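Endo-1,3-beta-glucanase, family GH16 (PDB 5FUI) is a marine bacterial laminarinase whose C-terminal family 6 carbohydrate-binding module, the part described here, binds the beta-1,3-glucan laminarin. Local coordinates at residues 45-50 and 126-131; 62-67 and 71-76; 82-87 and 105-110. All blocks are in the same frame, centred on the assembly; numbering follows the deposited sequence.

Contact 1: 45-50 and 126-131. With MG (magnesium ion), chain E.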
loop_
_atom_site.group_PDB
_atom_site.type_symbol
_atom_site.label_atom_id
_atom_site.label_comp_id
_atom_site.label_asym_id
_atom_site.label_seq_id
_atom_site.Cartn_x
_atom_site.Cartn_y
_atom_site.Cartn_z
ATOM N N MET A 45 6.058 -0.995 5.443
ATOM C CA MET A 45 6.809 -1.570 4.319
ATOM C C MET A 45 7.357 -0.422 3.517
ATOM O O MET A 45 6.662 0.599 3.348
ATOM C CB MET A 45 5.920 -2.420 3.439
ATOM C CG MET A 45 5.282 -3.619 4.108
ATOM S SD MET A 45 3.644 -3.206 4.920
ATOM C CE MET A 45 2.607 -3.202 3.517
ATOM N N SER A 46 8.518 -0.592 2.919
ATOM C CA SER A 46 9.136 0.481 2.141
ATOM C C SER A 46 9.588 -0.069 0.769
ATOM O O SER A 46 10.256 -1.094 0.716
ATOM C CB SER A 46 10.345 1.020 2.935
ATOM O OG SER A 46 11.085 2.022 2.309
ATOM N N TYR A 47 9.303 0.690 -0.291
ATOM C CA TYR A 47 9.569 0.286 -1.700
ATOM C C TYR A 47 10.450 1.360 -2.358
ATOM O O TYR A 47 10.012 2.463 -2.630
ATOM C CB TYR A 47 8.216 0.220 -2.430
ATOM C CG TYR A 47 7.214 -0.692 -1.766
ATOM C CD1 TYR A 47 6.358 -0.218 -0.732
ATOM C CD2 TYR A 47 7.139 -2.085 -2.118
ATOM C CE1 TYR A 47 5.432 -1.074 -0.119
ATOM C CE2 TYR A 47 6.210 -2.933 -1.492
ATOM C CZ TYR A 47 5.395 -2.427 -0.441
ATOM O OH TYR A 47 4.493 -3.189 0.215
ATOM N N PRO A 48 11.738 1.068 -2.589
ATOM C CA PRO A 48 12.621 2.079 -3.205
ATOM C C PRO A 48 12.383 2.203 -4.740
ATOM O O PRO A 48 11.875 1.294 -5.424
ATOM C CB PRO A 48 14.015 1.542 -2.916
ATOM C CG PRO A 48 13.811 0.073 -3.060
ATOM C CD PRO A 48 12.520 -0.132 -2.219
ATOM N N GLY A 49 12.771 3.361 -5.242
ATOM C CA GLY A 49 12.887 3.508 -6.674
ATOM C C GLY A 49 11.600 3.618 -7.420
ATOM O O GLY A 49 11.485 3.227 -8.605
ATOM N N ILE A 50 10.571 4.193 -6.781
ATOM C CA ILE A 50 9.273 4.328 -7.470
ATOM C C ILE A 50 9.272 5.669 -8.283
ATOM O O ILE A 50 9.435 6.806 -7.695
ATOM C CB ILE A 50 8.078 4.266 -6.460
ATOM C CG1 ILE A 50 8.123 2.977 -5.628
ATOM C CG2 ILE A 50 6.800 4.502 -7.257
ATOM C CD1 ILE A 50 8.329 1.752 -6.465
ATOM N N ASN A 126 -2.224 -6.866 -1.296
ATOM C CA ASN A 126 -1.739 -7.693 -2.386
ATOM C C ASN A 126 -0.774 -6.873 -3.307
ATOM O O ASN A 126 0.369 -7.319 -3.604
ATOM C CB ASN A 126 -2.932 -8.266 -3.205
ATOM C CG ASN A 126 -2.524 -9.148 -4.369
ATOM O OD1 ASN A 126 -1.387 -9.534 -4.512
ATOM N ND2 ASN A 126 -3.511 -9.492 -5.220
ATOM N N TRP A 127 -1.212 -5.665 -3.689
ATOM C CA TRP A 127 -0.409 -4.836 -4.581
ATOM C C TRP A 127 -0.904 -3.398 -4.470
ATOM O O TRP A 127 -1.923 -3.094 -3.877
ATOM C CB TRP A 127 -0.464 -5.326 -6.087
ATOM C CG TRP A 127 -1.793 -5.656 -6.654
ATOM C CD1 TRP A 127 -2.273 -6.937 -6.969
ATOM C CD2 TRP A 127 -2.847 -4.715 -7.028
ATOM N NE1 TRP A 127 -3.573 -6.834 -7.507
ATOM C CE2 TRP A 127 -3.953 -5.528 -7.582
ATOM C CE3 TRP A 127 -2.994 -3.290 -6.994
ATOM C CZ2 TRP A 127 -5.102 -4.959 -8.106
ATOM C CZ3 TRP A 127 -4.215 -2.758 -7.475
ATOM C CH2 TRP A 127 -5.232 -3.564 -7.986
ATOM N N ILE A 128 -0.077 -2.537 -5.074
ATOM C CA ILE A 128 -0.291 -1.121 -5.237
ATOM C C ILE A 128 -0.244 -0.825 -6.761
ATOM O O ILE A 128 0.605 -1.402 -7.479
ATOM C CB ILE A 128 0.798 -0.262 -4.517
ATOM C CG1 ILE A 128 0.921 -0.647 -3.026
ATOM C CG2 ILE A 128 0.492 1.236 -4.698
ATOM C CD1 ILE A 128 2.184 -1.428 -2.722
ATOM N N ARG A 129 -1.132 0.044 -7.270
ATOM C CA ARG A 129 -1.085 0.416 -8.707
ATOM C C ARG A 129 -1.172 1.908 -8.794
ATOM O O ARG A 129 -2.094 2.529 -8.289
ATOM C CB ARG A 129 -2.236 -0.331 -9.443
ATOM C CG ARG A 129 -2.286 -0.093 -10.943
ATOM C CD ARG A 129 -3.117 -1.166 -11.667
ATOM N NE ARG A 129 -4.487 -1.149 -11.231
ATOM C CZ ARG A 129 -5.342 -2.205 -11.195
ATOM N NH1 ARG A 129 -4.914 -3.414 -11.644
ATOM N NH2 ARG A 129 -6.612 -1.966 -10.702
ATOM N N ILE A 130 -0.238 2.458 -9.575
ATOM C CA ILE A 130 -0.114 3.893 -9.743
ATOM C C ILE A 130 -0.454 4.270 -11.200
ATOM O O ILE A 130 0.176 3.677 -12.108
ATOM C CB ILE A 130 1.286 4.415 -9.354
ATOM C CG1 ILE A 130 1.542 4.089 -7.852
ATOM C CG2 ILE A 130 1.414 5.930 -9.659
ATOM C CD1 ILE A 130 3.029 4.228 -7.394
ATOM N N THR A 131 -1.394 5.192 -11.419
ATOM C CA THR A 131 -1.848 5.560 -12.780
ATOM C C THR A 131 -1.838 7.080 -12.942
ATOM O O THR A 131 -2.304 7.810 -12.114
ATOM C CB THR A 131 -3.299 5.051 -13.021
ATOM O OG1 THR A 131 -3.284 3.634 -12.842
ATOM C CG2 THR A 131 -3.739 5.363 -14.449
HETATM MG MG MG E . 0.961 -9.527 -4.268
HETATM O O HOH W 1 1.447 -11.080 -5.948
#

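Contact 2: 62-67 and 71-76. With APY (2-aminomethyl-pyridine), chain C.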
loop_
_atom_site.group_PDB
_atom_site.type_symbol
_atom_site.label_atom_id
_atom_site.label_comp_id
_atom_site.label_asym_id
_atom_site.label_seq_id
_atom_site.Cartn_x
_atom_site.Cartn_y
_atom_site.Cartn_z
ATOM N N TYR A 62 -4.927 0.436 -4.076
ATOM C CA TYR A 62 -4.412 -0.528 -3.116
ATOM C C TYR A 62 -5.355 -1.703 -3.052
ATOM O O TYR A 62 -6.556 -1.538 -2.760
ATOM C CB TYR A 62 -4.265 0.087 -1.669
ATOM C CG TYR A 62 -3.404 1.330 -1.656
ATOM C CD1 TYR A 62 -3.901 2.574 -1.918
ATOM C CD2 TYR A 62 -2.014 1.203 -1.403
ATOM C CE1 TYR A 62 -3.055 3.694 -1.890
ATOM C CE2 TYR A 62 -1.154 2.318 -1.380
ATOM C CZ TYR A 62 -1.688 3.523 -1.640
ATOM O OH TYR A 62 -0.866 4.617 -1.582
ATOM N N ARG A 63 -4.831 -2.892 -3.363
ATOM C CA ARG A 63 -5.623 -4.142 -3.354
ATOM C C ARG A 63 -5.509 -4.747 -1.999
ATOM O O ARG A 63 -4.452 -5.244 -1.588
ATOM C CB ARG A 63 -5.162 -5.056 -4.475
ATOM C CG ARG A 63 -5.990 -6.348 -4.714
ATOM C CD ARG A 63 -7.368 -5.898 -5.242
ATOM N NE ARG A 63 -8.153 -7.083 -5.648
ATOM C CZ ARG A 63 -9.427 -7.006 -6.044
ATOM N NH1 ARG A 63 -10.080 -5.817 -6.088
ATOM N NH2 ARG A 63 -10.096 -8.137 -6.371
ATOM N N VAL A 64 -6.598 -4.620 -1.233
ATOM C CA VAL A 64 -6.586 -4.863 0.253
ATOM C C VAL A 64 -7.700 -5.823 0.687
ATOM O O VAL A 64 -8.692 -5.989 -0.027
ATOM C CB VAL A 64 -6.705 -3.535 1.061
ATOM C CG1 VAL A 64 -5.426 -2.691 0.814
ATOM C CG2 VAL A 64 -7.966 -2.742 0.717
ATOM N N ALA A 65 -7.556 -6.427 1.873
ATOM C CA ALA A 65 -8.609 -7.238 2.460
ATOM C C ALA A 65 -8.588 -7.085 3.950
ATOM O O ALA A 65 -7.503 -6.815 4.552
ATOM C CB ALA A 65 -8.283 -8.710 2.137
ATOM N N SER A 66 -9.761 -7.380 4.595
ATOM C CA SER A 66 -9.732 -7.426 6.065
ATOM C C SER A 66 -10.986 -8.153 6.502
ATOM O O SER A 66 -12.073 -7.938 5.948
ATOM C CB SER A 66 -9.733 -6.033 6.712
ATOM O OG SER A 66 -9.718 -6.220 8.130
ATOM N N ALA A 67 -10.805 -8.999 7.531
ATOM C CA ALA A 67 -11.984 -9.586 8.194
ATOM C C ALA A 67 -12.535 -8.743 9.344
ATOM O O ALA A 67 -13.556 -9.192 9.990
ATOM C CB ALA A 67 -11.679 -11.009 8.647
ATOM N N GLY A 71 -8.830 -1.213 9.949
ATOM C CA GLY A 71 -7.464 -1.200 9.363
ATOM C C GLY A 71 -7.214 0.152 8.709
ATOM O O GLY A 71 -8.117 0.712 8.049
ATOM N N ARG A 72 -6.018 0.688 8.832
ATOM C CA ARG A 72 -5.783 2.056 8.337
ATOM C C ARG A 72 -4.310 2.176 8.119
ATOM O O ARG A 72 -3.502 1.692 8.938
ATOM C CB ARG A 72 -6.252 3.098 9.399
ATOM C CG ARG A 72 -6.257 4.490 8.805
ATOM C CD ARG A 72 -6.637 5.463 9.967
ATOM N NE ARG A 72 -6.734 6.794 9.379
ATOM C CZ ARG A 72 -7.840 7.379 9.000
ATOM N NH1 ARG A 72 -9.013 6.806 9.211
ATOM N NH2 ARG A 72 -7.775 8.572 8.453
ATOM N N PHE A 73 -3.923 2.812 7.022
ATOM C CA PHE A 73 -2.489 3.016 6.774
ATOM C C PHE A 73 -2.257 4.341 6.072
ATOM O O PHE A 73 -3.194 4.928 5.490
ATOM C CB PHE A 73 -1.852 1.841 5.992
ATOM C CG PHE A 73 -2.442 1.606 4.623
ATOM C CD1 PHE A 73 -3.547 0.674 4.473
ATOM C CD2 PHE A 73 -1.881 2.223 3.489
ATOM C CE1 PHE A 73 -3.998 0.430 3.197
ATOM C CE2 PHE A 73 -2.370 1.962 2.222
ATOM C CZ PHE A 73 -3.405 1.039 2.061
ATOM N N SER A 74 -1.023 4.833 6.199
ATOM C CA SER A 74 -0.614 6.086 5.477
ATOM C C SER A 74 0.386 5.723 4.404
ATOM O O SER A 74 1.090 4.718 4.500
ATOM C CB SER A 74 0.027 7.103 6.442
ATOM O OG SER A 74 1.224 6.514 7.027
ATOM N N SER A 75 0.371 6.523 3.352
ATOM C CA SER A 75 1.395 6.408 2.283
ATOM C C SER A 75 2.237 7.708 2.269
ATOM O O SER A 75 1.740 8.806 2.564
ATOM C CB SER A 75 0.802 6.162 0.903
ATOM O OG SER A 75 -0.154 7.167 0.648
ATOM N N ASP A 76 3.542 7.535 1.961
ATOM C CA ASP A 76 4.451 8.683 1.968
ATOM C C ASP A 76 5.610 8.485 1.039
ATOM O O ASP A 76 5.874 7.342 0.611
ATOM C CB ASP A 76 4.972 8.924 3.402
ATOM C CG ASP A 76 5.992 7.931 3.817
ATOM O OD1 ASP A 76 7.159 8.065 3.463
ATOM O OD2 ASP A 76 5.647 6.891 4.459
HETATM N N APY C . 7.776 5.593 5.413
HETATM C CM APY C . 7.298 4.258 5.715
HETATM C C2 APY C . 8.542 3.961 6.535
HETATM C C3 APY C . 8.476 4.094 7.902
HETATM C C4 APY C . 9.626 3.911 8.707
HETATM C C5 APY C . 10.863 3.688 8.076
HETATM C C6 APY C . 10.929 3.569 6.697
HETATM N N1 APY C . 9.779 3.759 5.955
#

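Contact 3: 82-87 and 105-110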
loop_
_atom_site.group_PDB
_atom_site.type_symbol
_atom_site.label_atom_id
_atom_site.label_comp_id
_atom_site.label_asym_id
_atom_site.label_seq_id
_atom_site.Cartn_x
_atom_site.Cartn_y
_atom_site.Cartn_z
ATOM N N THR A 82 7.204 13.731 2.225
ATOM C CA THR A 82 5.934 14.138 1.592
ATOM C C THR A 82 4.916 13.104 2.053
ATOM O O THR A 82 5.129 11.902 1.809
ATOM C CB THR A 82 6.052 14.058 0.046
ATOM O OG1 THR A 82 6.931 15.153 -0.304
ATOM C CG2 THR A 82 4.680 14.334 -0.634
ATOM N N VAL A 83 3.858 13.552 2.702
ATOM C CA VAL A 83 2.803 12.628 3.066
ATOM C C VAL A 83 1.742 12.644 1.973
ATOM O O VAL A 83 1.251 13.711 1.551
ATOM C CB VAL A 83 2.158 13.005 4.443
ATOM C CG1 VAL A 83 0.927 12.169 4.790
ATOM C CG2 VAL A 83 3.224 12.808 5.539
ATOM N N LEU A 84 1.359 11.457 1.492
ATOM C CA LEU A 84 0.401 11.383 0.393
ATOM C C LEU A 84 -1.026 11.269 0.938
ATOM O O LEU A 84 -1.941 11.779 0.343
ATOM C CB LEU A 84 0.710 10.203 -0.522
ATOM C CG LEU A 84 2.116 10.272 -1.172
ATOM C CD1 LEU A 84 2.380 8.915 -1.855
ATOM C CD2 LEU A 84 2.186 11.502 -2.132
ATOM N N GLY A 85 -1.191 10.678 2.110
ATOM C CA GLY A 85 -2.515 10.583 2.728
ATOM C C GLY A 85 -2.717 9.214 3.344
ATOM O O GLY A 85 -1.774 8.445 3.523
ATOM N N GLU A 86 -3.950 9.011 3.815
ATOM C CA GLU A 86 -4.275 7.833 4.563
ATOM C C GLU A 86 -5.423 7.081 3.904
ATOM O O GLU A 86 -6.305 7.635 3.237
ATOM C CB GLU A 86 -4.649 8.155 5.973
ATOM C CG GLU A 86 -3.549 8.880 6.724
ATOM C CD GLU A 86 -3.864 9.326 8.142
ATOM O OE1 GLU A 86 -4.849 8.870 8.712
ATOM O OE2 GLU A 86 -3.019 10.094 8.605
ATOM N N LEU A 87 -5.427 5.751 4.081
ATOM C CA LEU A 87 -6.424 4.866 3.475
ATOM C C LEU A 87 -7.051 4.066 4.612
ATOM O O LEU A 87 -6.340 3.543 5.472
ATOM C CB LEU A 87 -5.683 3.795 2.516
ATOM C CG LEU A 87 -5.074 4.278 1.183
ATOM C CD1 LEU A 87 -6.145 4.961 0.313
ATOM C CD2 LEU A 87 -3.846 5.171 1.444
ATOM N N VAL A 105 -3.655 11.882 -5.562
ATOM C CA VAL A 105 -2.749 12.791 -4.901
ATOM C C VAL A 105 -1.783 13.428 -5.924
ATOM O O VAL A 105 -1.527 12.898 -6.972
ATOM C CB VAL A 105 -2.136 12.052 -3.684
ATOM C CG1 VAL A 105 -1.384 10.766 -4.081
ATOM C CG2 VAL A 105 -1.367 12.956 -2.748
ATOM N N ASN A 106 -1.232 14.580 -5.587
ATOM C CA ASN A 106 -0.370 15.322 -6.474
ATOM C C ASN A 106 1.074 15.123 -6.098
ATOM O O ASN A 106 1.419 15.291 -4.959
ATOM C CB ASN A 106 -0.762 16.788 -6.344
ATOM C CG ASN A 106 -0.125 17.667 -7.386
ATOM O OD1 ASN A 106 -0.784 18.080 -8.326
ATOM N ND2 ASN A 106 1.144 18.017 -7.186
ATOM N N VAL A 107 1.888 14.723 -7.071
ATOM C CA VAL A 107 3.286 14.401 -6.836
ATOM C C VAL A 107 4.099 15.129 -7.883
ATOM O O VAL A 107 3.720 15.094 -9.040
ATOM C CB VAL A 107 3.493 12.860 -6.980
ATOM C CG1 VAL A 107 4.932 12.526 -6.681
ATOM C CG2 VAL A 107 2.605 12.168 -5.947
ATOM N N SER A 108 5.221 15.771 -7.497
ATOM C CA SER A 108 6.104 16.329 -8.551
ATOM C C SER A 108 7.017 15.220 -9.099
ATOM O O SER A 108 7.429 14.233 -8.380
ATOM C CB SER A 108 6.923 17.519 -8.051
ATOM O OG SER A 108 7.738 17.082 -6.999
ATOM N N ALA A 109 7.342 15.334 -10.385
ATOM C CA ALA A 109 8.141 14.282 -11.011
ATOM C C ALA A 109 9.441 13.907 -10.276
ATOM O O ALA A 109 10.248 14.783 -9.841
ATOM C CB ALA A 109 8.437 14.648 -12.503
ATOM N N GLY A 110 9.660 12.621 -10.103
ATOM C CA GLY A 110 10.898 12.224 -9.477
ATOM C C GLY A 110 10.863 10.732 -9.212
ATOM O O GLY A 110 9.862 10.058 -9.531
#

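Contact 1: 45-50 and 126-131
CD1 of Ile128 reaches over one face of the Tyr47 ring, and CD1 of Ile130 meets the side branch of Ile50; these two touches join 45-50 to 126-131. The first is loose: Ile128 CD1 lies 4.1 Å from Tyr47 CZ, near the phenol end of the ring, the two side chains coming from opposite directions. The second is closer, with Ile50 CG2 at 3.8 Å from Ile130 CD1. No hydrogen bond passes between the segments, whose backbones stand far apart, 10.6 Å between the CA atoms of Tyr47 and Ile128. Such a distance calls for long apolar side chains, and a branched isoleucine suits a strand while still sending a methyl across. Ile130 does so with an extended chain, CD1 trans to CA (chi2 166°), whereas in Ile128 an off-staggered chi2 of 107° accompanies the placing of CD1 over the Tyr47 face.

Tyr47 is both a flat apolar surface for Ile128 and a polar end that needs a mate in a buried place; its OH is hydrogen-bonded to the carbonyl O of Ala15. At the start of 126-131, Asn126 grips the magnesium ion twice, through its backbone O and, also at 2.4 Å, its side-chain OD1. Water 1, Glu14, Glu16 and the backbone O of Glu34 complete the site, while Asn126 ND2 is hydrogen-bonded to Glu31, which fixes the turn of the amide. Gly49 and Ile50 both face Tyr112 in a G1 beta bulge, where the positive phi of Gly49 favours glycine.

Strand 44-52 pairs with 110-118 in one sheet of the beta-sandwich, and strand 124-131 lies between 10-14 and 56-66 in the other; Ile13, Phe114, Leu116, Tyr58 and Ile60 pack around the four side chains.

Contact 2: 62-67 and 71-76
The rings of Tyr62 and Phe73 meet edge to face, a T-shaped pair in which Phe73 turns its edge to the face of Tyr62. Their centroids are 5.1 Å apart and the planes stand at 73°. Phe73 CE2 and CZ do the touching, each 3.7 Å from Tyr62 CD2, offset toward the rim of the tyrosine ring. Phe73 gets there with CG held between its backbone N and carbonyl carbon (chi1 61°), which sends the ring across to the opposing strand. Outside the two segments, Trp123 stacks with Phe73.

The purely apolar share is smaller: Val64 CG1 approaches Phe73 CE1 at 4.2 Å, a short beta-branched residue that suits a strand and lays one methyl beside the ring.

Polar groups gather at the far end of Tyr62, where its OH lies 3.4 Å from Ser75 CB. Both Tyr62 OH and Ser75 OG are hydrogen-bonded to OE1 of Gln103, so one amide oxygen serves two hydroxyls. Were Tyr62 replaced by an alanine, the edge of Phe73 is likely to lose its facing ring, and Gln103 one of its two hydroxyl partners.

Beyond the interior, Asp76 receives the amine N of 2-aminomethyl-pyridine at OD2, 2.7 Å away, with a weak bond to OD1 at 3.2 Å. Its OD1 also accepts from the backbone N of Gly80, which steadies the carboxylate.

Strands 62-66 and 72-76 run nearly antiparallel at 160°, with axes 11.1 Å apart, in different sheets: the face-to-face packing of a CBM6 beta-sandwich, with the ligand pocket of Asp76 on the outer face of the five-stranded sheet.

Contact 3: 82-87 and 105-110
Leu84 packs its CD2 methyl against both Val105 and Val107, at 3.9 Å from Val105 CG2 and the same from Val107 CG2. Its chain leaves the backbone with CG anti to the carbonyl carbon (chi1 -60°); a chi2 of 170° then places CD1 opposite CA, which leaves CD2 turned aside from that line to meet the valines. The leucine side chain crosses those of both valines at about a right angle. Leucine suits this place because its fork lies one carbon further out than that of valine.

Val105 has two deposited conformers. In the one given, CG1 sits between backbone N and carbonyl carbon (chi1 59°) and both methyls face Leu84, CG1 within 4.1 Å of Leu84 CD2; the other conformer may meet Leu84 differently. In Val107, CG1 is anti to the backbone N, leaving CG2 as the branch that meets the leucine. Compact beta-branched residues fit both strand positions.

Leu84 and Gly85 both face Ser75 in a classic beta bulge. Gly85 has backbone angles at which any side chain would press on the preceding carbonyl O, and hence glycine is called for. Leu77, on the strand next to 82-88, adds to the cluster by touching Leu84 and Val107.

With no hydrogen bond across it, a directionless methyl contact joins the edge strands of two sheets whose backbone bonds are made within each sheet.

In the fold
All three contacts bridge the same two antiparallel sheets of the sandwich. Contacts 1 and 2 lie near the middle of the module, their centres 13 Å apart, and every touching residue in them is buried; contact 3 is farther from the centre, and Val105 there is partly exposed. Chemistry follows place: aliphatic methyls alone at the margin, a tyrosine face under an isoleucine in contact 1, paired aromatic rings in contact 2. Contacts 1 and 2 share a sheet through strands 124-131 and 56-66, where Ile128 CG1 packs on Tyr62. Contacts 2 and 3 are joined in both sheets, with Arg72 salt-bridged to Glu86. Pocket-lining Asp76 directly follows Ser75, and magnesium-binding Asn126 lies two residues before Ile128.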